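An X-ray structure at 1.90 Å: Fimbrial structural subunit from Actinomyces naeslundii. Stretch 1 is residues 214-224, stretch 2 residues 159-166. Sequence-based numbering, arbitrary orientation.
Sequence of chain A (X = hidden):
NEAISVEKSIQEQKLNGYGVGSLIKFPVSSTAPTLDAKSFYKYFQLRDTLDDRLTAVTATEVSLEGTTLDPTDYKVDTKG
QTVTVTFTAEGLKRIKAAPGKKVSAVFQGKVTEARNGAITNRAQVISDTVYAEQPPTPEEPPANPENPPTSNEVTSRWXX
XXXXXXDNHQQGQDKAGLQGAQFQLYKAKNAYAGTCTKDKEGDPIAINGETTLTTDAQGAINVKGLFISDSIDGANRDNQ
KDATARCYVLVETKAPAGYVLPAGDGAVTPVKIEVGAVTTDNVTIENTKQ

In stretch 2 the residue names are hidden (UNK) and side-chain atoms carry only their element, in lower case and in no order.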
ATOM      1  N   THR A 214     -18.977 -11.762  10.050  1.00 37.66           N
ATOM      2  CA  THR A 214     -19.824 -12.613  10.886  1.00 37.60           C
ATOM      3  C   THR A 214     -19.091 -13.015  12.157  1.00 37.57           C
ATOM      4  O   THR A 214     -17.965 -13.523  12.099  1.00 37.53           O
ATOM      5  CB  THR A 214     -20.270 -13.882  10.120  1.00 37.60           C
ATOM      6  OG1 THR A 214     -20.867 -13.498   8.875  1.00 37.54           O
ATOM      7  CG2 THR A 214     -21.282 -14.702  10.939  1.00 37.32           C
ATOM      8  N   THR A 215     -19.735 -12.770  13.297  1.00 37.43           N
ATOM      9  CA  THR A 215     -19.204 -13.145  14.606  1.00 37.32           C
ATOM     10  C   THR A 215     -19.121 -14.663  14.749  1.00 37.43           C
ATOM     11  O   THR A 215     -20.031 -15.391  14.331  1.00 37.11           O
ATOM     12  CB  THR A 215     -20.064 -12.581  15.763  1.00 37.31           C
ATOM     13  OG1 THR A 215     -21.407 -13.071  15.651  1.00 37.65           O
ATOM     14  CG2 THR A 215     -20.080 -11.057  15.745  1.00 36.88           C
ATOM     15  N   ASP A 216     -18.023 -15.128  15.338  1.00 37.58           N
ATOM     16  CA  ASP A 216     -17.792 -16.557  15.523  1.00 37.95           C
ATOM     17  C   ASP A 216     -18.469 -17.068  16.800  1.00 38.17           C
ATOM     18  O   ASP A 216     -19.261 -16.350  17.417  1.00 37.98           O
ATOM     19  CB  ASP A 216     -16.286 -16.880  15.505  1.00 38.13           C
ATOM     20  CG  ASP A 216     -15.477 -16.051  16.503  1.00 38.25           C
ATOM     21  OD1 ASP A 216     -16.048 -15.509  17.475  1.00 39.28           O
ATOM     22  OD2 ASP A 216     -14.247 -15.952  16.314  1.00 39.04           O
ATOM     23  N   ALA A 217     -18.149 -18.301  17.189  1.00 38.52           N
ATOM     24  CA  ALA A 217     -18.747 -18.936  18.374  1.00 38.80           C
ATOM     25  C   ALA A 217     -18.564 -18.118  19.656  1.00 38.85           C
ATOM     26  O   ALA A 217     -19.399 -18.188  20.565  1.00 39.14           O
ATOM     27  CB  ALA A 217     -18.198 -20.351  18.552  1.00 38.91           C
ATOM     28  N   GLN A 218     -17.487 -17.332  19.711  1.00 38.53           N
ATOM     29  CA  GLN A 218     -17.185 -16.484  20.869  1.00 38.28           C
ATOM     30  C   GLN A 218     -17.744 -15.071  20.705  1.00 37.76           C
ATOM     31  O   GLN A 218     -17.501 -14.194  21.537  1.00 37.73           O
ATOM     32  CB  GLN A 218     -15.672 -16.433  21.131  1.00 38.49           C
ATOM     33  CG  GLN A 218     -14.971 -17.800  21.126  1.00 39.71           C
ATOM     34  CD  GLN A 218     -15.588 -18.793  22.104  1.00 41.82           C
ATOM     35  OE1 GLN A 218     -15.807 -19.959  21.764  1.00 42.33           O
ATOM     36  NE2 GLN A 218     -15.872 -18.335  23.323  1.00 42.71           N
ATOM     37  N   GLY A 219     -18.500 -14.867  19.630  1.00 37.23           N
ATOM     38  CA  GLY A 219     -19.114 -13.578  19.332  1.00 36.76           C
ATOM     39  C   GLY A 219     -18.123 -12.546  18.823  1.00 36.31           C
ATOM     40  O   GLY A 219     -18.394 -11.349  18.885  1.00 36.15           O
ATOM     41  N   ALA A 220     -16.987 -13.013  18.307  1.00 36.02           N
ATOM     42  CA  ALA A 220     -15.885 -12.130  17.903  1.00 35.63           C
ATOM     43  C   ALA A 220     -15.728 -11.981  16.390  1.00 35.31           C
ATOM     44  O   ALA A 220     -15.897 -12.946  15.641  1.00 35.32           O
ATOM     45  CB  ALA A 220     -14.566 -12.606  18.523  1.00 35.55           C
ATOM     46  N   ILE A 221     -15.414 -10.756  15.962  1.00 34.90           N
ATOM     47  CA  ILE A 221     -14.857 -10.486  14.634  1.00 34.55           C
ATOM     48  C   ILE A 221     -13.504  -9.802  14.831  1.00 34.35           C
ATOM     49  O   ILE A 221     -13.417  -8.769  15.498  1.00 34.25           O
ATOM     50  CB  ILE A 221     -15.758  -9.567  13.771  1.00 34.59           C
ATOM     51  CG1 ILE A 221     -17.132 -10.199  13.533  1.00 34.15           C
ATOM     52  CG2 ILE A 221     -15.089  -9.261  12.423  1.00 34.59           C
ATOM     53  CD1 ILE A 221     -18.186  -9.212  13.071  1.00 34.00           C
ATOM     54  N   ASN A 222     -12.453 -10.384  14.261  1.00 34.19           N
ATOM     55  CA  ASN A 222     -11.116  -9.795  14.351  1.00 34.24           C
ATOM     56  C   ASN A 222     -10.651  -9.235  13.011  1.00 33.71           C
ATOM     57  O   ASN A 222     -10.317  -9.985  12.095  1.00 33.56           O
ATOM     58  CB  ASN A 222     -10.108 -10.804  14.913  1.00 34.46           C
ATOM     59  CG  ASN A 222      -8.713 -10.215  15.077  1.00 35.80           C
ATOM     60  OD1 ASN A 222      -8.537  -8.993  15.131  1.00 37.73           O
ATOM     61  ND2 ASN A 222      -7.712 -11.087  15.160  1.00 36.66           N
ATOM     62  N   VAL A 223     -10.661  -7.910  12.907  1.00 33.36           N
ATOM     63  CA  VAL A 223     -10.184  -7.207  11.716  1.00 32.73           C
ATOM     64  C   VAL A 223      -8.705  -6.883  11.910  1.00 32.38           C
ATOM     65  O   VAL A 223      -8.353  -6.002  12.692  1.00 32.06           O
ATOM     66  CB  VAL A 223     -11.003  -5.918  11.457  1.00 32.81           C
ATOM     67  CG1 VAL A 223     -10.517  -5.207  10.203  1.00 32.65           C
ATOM     68  CG2 VAL A 223     -12.492  -6.247  11.339  1.00 32.46           C
ATOM     69  N   LYS A 224      -7.845  -7.606  11.192  1.00 31.98           N
ATOM     70  CA  LYS A 224      -6.398  -7.535  11.415  1.00 31.54           C
ATOM     71  C   LYS A 224      -5.712  -6.297  10.822  1.00 30.68           C
ATOM     72  O   LYS A 224      -4.518  -6.078  11.043  1.00 31.05           O
ATOM     73  CB  LYS A 224      -5.713  -8.827  10.943  1.00 32.17           C
ATOM     74  CG  LYS A 224      -5.712  -9.952  11.974  1.00 33.43           C
ATOM     75  CD  LYS A 224      -4.805 -11.098  11.530  1.00 36.15           C
ATOM     76  CE  LYS A 224      -4.346 -11.937  12.721  1.00 37.41           C
ATOM     77  NZ  LYS A 224      -3.553 -13.140  12.312  1.00 37.93           N
ATOM     78  N   UNK A 159      -4.149  -0.055  11.708  1.00 24.90           N
ATOM     79  CA  UNK A 159      -4.590  -0.518  13.017  1.00 26.25           C
ATOM     80  C   UNK A 159      -5.599  -1.641  12.890  1.00 27.43           C
ATOM     81  O   UNK A 159      -6.122  -1.911  11.804  1.00 27.42           O
ATOM     82  N   UNK A 160      -5.879  -2.300  14.005  1.00 28.37           N
ATOM     83  CA  UNK A 160      -6.792  -3.433  13.989  1.00 29.59           C
ATOM     84  C   UNK A 160      -8.073  -3.123  14.759  1.00 29.87           C
ATOM     85  O   UNK A 160      -8.180  -2.091  15.423  1.00 29.92           O
ATOM     86  c   UNK A 160      -6.102  -4.698  14.516  1.00 29.83           C
ATOM     87  o   UNK A 160      -4.706  -5.377  16.308  1.00 34.26           O
ATOM     88  o   UNK A 160      -5.900  -3.564  16.608  1.00 33.29           O
ATOM     89  c   UNK A 160      -5.532  -4.529  15.908  1.00 31.45           C
ATOM     90  N   UNK A 161      -9.052  -4.011  14.639  1.00 30.49           N
ATOM     91  CA  UNK A 161     -10.337  -3.843  15.303  1.00 30.91           C
ATOM     92  C   UNK A 161     -10.824  -5.206  15.761  1.00 31.32           C
ATOM     93  O   UNK A 161     -10.841  -6.157  14.976  1.00 31.03           O
ATOM     94  c   UNK A 161     -11.352  -3.203  14.347  1.00 31.03           C
ATOM     95  c   UNK A 161     -12.792  -2.945  14.814  1.00 30.77           C
ATOM     96  c   UNK A 161     -12.849  -1.870  15.890  1.00 31.70           C
ATOM     97  c   UNK A 161     -13.666  -2.554  13.623  1.00 31.27           C
ATOM     98  N   UNK A 162     -11.184  -5.301  17.039  1.00 31.96           N
ATOM     99  CA  UNK A 162     -11.825  -6.501  17.566  1.00 32.57           C
ATOM    100  C   UNK A 162     -13.239  -6.140  18.005  1.00 32.88           C
ATOM    101  O   UNK A 162     -13.434  -5.270  18.856  1.00 32.88           O
ATOM    102  c   UNK A 162     -12.042  -9.466  18.503  1.00 35.23           C
ATOM    103  c   UNK A 162     -11.503  -8.379  19.443  1.00 34.18           C
ATOM    104  c   UNK A 162     -11.009  -7.116  18.710  1.00 33.02           C
ATOM    105  c   UNK A 162     -10.399  -8.953  20.339  1.00 35.76           C
ATOM    106  N   UNK A 163     -14.214  -6.794  17.378  1.00 33.12           N
ATOM    107  CA  UNK A 163     -15.628  -6.590  17.667  1.00 33.52           C
ATOM    108  C   UNK A 163     -16.124  -7.778  18.494  1.00 34.03           C
ATOM    109  O   UNK A 163     -15.793  -8.926  18.193  1.00 33.85           O
ATOM    110  c   UNK A 163     -16.230  -5.442  14.007  1.00 31.89           C
ATOM    111  c   UNK A 163     -15.919  -5.311  15.494  1.00 33.01           C
ATOM    112  c   UNK A 163     -16.452  -6.464  16.357  1.00 33.28           C
ATOM    113  c   UNK A 163     -17.941  -6.268  16.654  1.00 33.13           C
ATOM    114  N   UNK A 164     -16.897  -7.497  19.541  1.00 34.80           N
ATOM    115  CA  UNK A 164     -17.556  -8.552  20.315  1.00 35.80           C
ATOM    116  C   UNK A 164     -19.058  -8.299  20.444  1.00 36.07           C
ATOM    117  O   UNK A 164     -19.479  -7.259  20.960  1.00 36.25           O
ATOM    118  c   UNK A 164     -16.913  -8.719  21.699  1.00 36.08           C
ATOM    119  c   UNK A 164     -16.538 -10.218  23.702  1.00 40.13           C
ATOM    120  c   UNK A 164     -17.324 -10.007  22.419  1.00 37.31           C
ATOM    121  n   UNK A 164     -15.994 -11.870  25.496  1.00 43.41           N
ATOM    122  c   UNK A 164     -16.904 -11.541  24.359  1.00 42.14           C
ATOM    123  N   UNK A 165     -19.854  -9.243  19.948  1.00 36.41           N
ATOM    124  CA  UNK A 165     -21.307  -9.202  20.103  1.00 36.92           C
ATOM    125  C   UNK A 165     -21.679 -10.030  21.331  1.00 36.89           C
ATOM    126  O   UNK A 165     -21.339 -11.208  21.411  1.00 36.84           O
ATOM    127  c   UNK A 165     -22.003  -9.744  18.846  1.00 36.99           C
ATOM    128  c   UNK A 165     -23.509  -9.491  18.781  1.00 37.97           C
ATOM    129  n   UNK A 165     -25.963  -8.062  19.860  1.00 44.72           N
ATOM    130  c   UNK A 165     -23.825  -8.014  18.550  1.00 39.94           C
ATOM    131  c   UNK A 165     -25.320  -7.744  18.548  1.00 41.88           C
ATOM    132  N   UNK A 166     -22.357  -9.404  22.290  1.00 37.09           N
ATOM    133  CA  UNK A 166     -22.722 -10.071  23.546  1.00 37.28           C
ATOM    134  C   UNK A 166     -24.211  -9.927  23.876  1.00 37.17           C
ATOM    135  O   UNK A 166     -24.824  -8.893  23.596  1.00 37.11           O
ATOM    136  c   UNK A 166     -20.405 -10.014  24.619  1.00 37.21           C
ATOM    137  c   UNK A 166     -21.983  -8.070  24.957  1.00 37.33           C
ATOM    138  c   UNK A 166     -21.865  -9.581  24.760  1.00 37.26           C
TER

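Position 159 has backbone atoms and no side-chain atoms. No stretch 1 atom lies within contact distance. It is Gly-159.

Position 160 carries two carbons, the second bearing two oxygens. This is a short carboxylate. Its CB lies 3.2 Å from Val-223 O. The residue is Asp-160, with chi1 in the p well.

Position 161 has four carbons, forked at the second. Its CB sits 4.0 Å from Val-223 CB, an apolar contact on the buried face. Its backbone bonds twice to the same residue: N of 161 to Val-223 O at 2.9 Å, and Val-223 N to O of 161 at 2.7 Å. The fork after one unbranched carbon gives Leu-161.

Position 162 again has four carbons forked at the second, but points to the opposite face. One terminal carbon reaches 3.4 Å from Ile-221 O and 4.0 Å from Ala-220 CB. This is Leu-162, and the terminal carbon is CD1. Leu-162 CD1 also lies 4.3 Å from Asn-222 CB.

Position 163 has four carbons forked at the first, with one arm two carbons long. This is a beta branch with unequal arms. Its CB is 4.1 Å from Ile-221 CB. The backbone pairs with the same residue: N of 163 to Ile-221 O at 2.8 Å, Ile-221 N to O of 163 at 2.9 Å. The residue is Ile-163.

Position 164 has four carbons in a row ending in nitrogen. The fourth carbon is 3.9 Å from Gln-218 O. It is Lys-164, with all four chi angles in the t well.

Position 165 has the same composition, but chi2 and chi4 are p. Its CB meets Thr-215 CG2 at 3.9 Å, and its N donates to Gly-219 O at 2.8 Å. This is Lys-165. Its side chain ends away from stretch 1 and is covalently bonded to a group elsewhere in the structure.

Position 166 has one carbon carrying two carbons and makes no contact with stretch 1. It is Val-166.

The contact is an antiparallel strand pair with five backbone hydrogen bonds, and apolar side chains pack on both faces. Ile-221, Val-223, Leu-161 and Ile-163 share the buried face. Ala-220, Asn-222, Leu-162 and Lys-164 share the other. A type I turn from Asp-216 to Gly-219 leads into the strand. Asp-216 OD1 accepts from Ala-220 N at 2.8 Å and steadies this entry. At Gly-219 phi is positive, which favours glycine, and an ideal CB would lie 2.5 Å from Lys-165 O, a clash.

Stretch 2, residues 159-166: GDLLIKKV
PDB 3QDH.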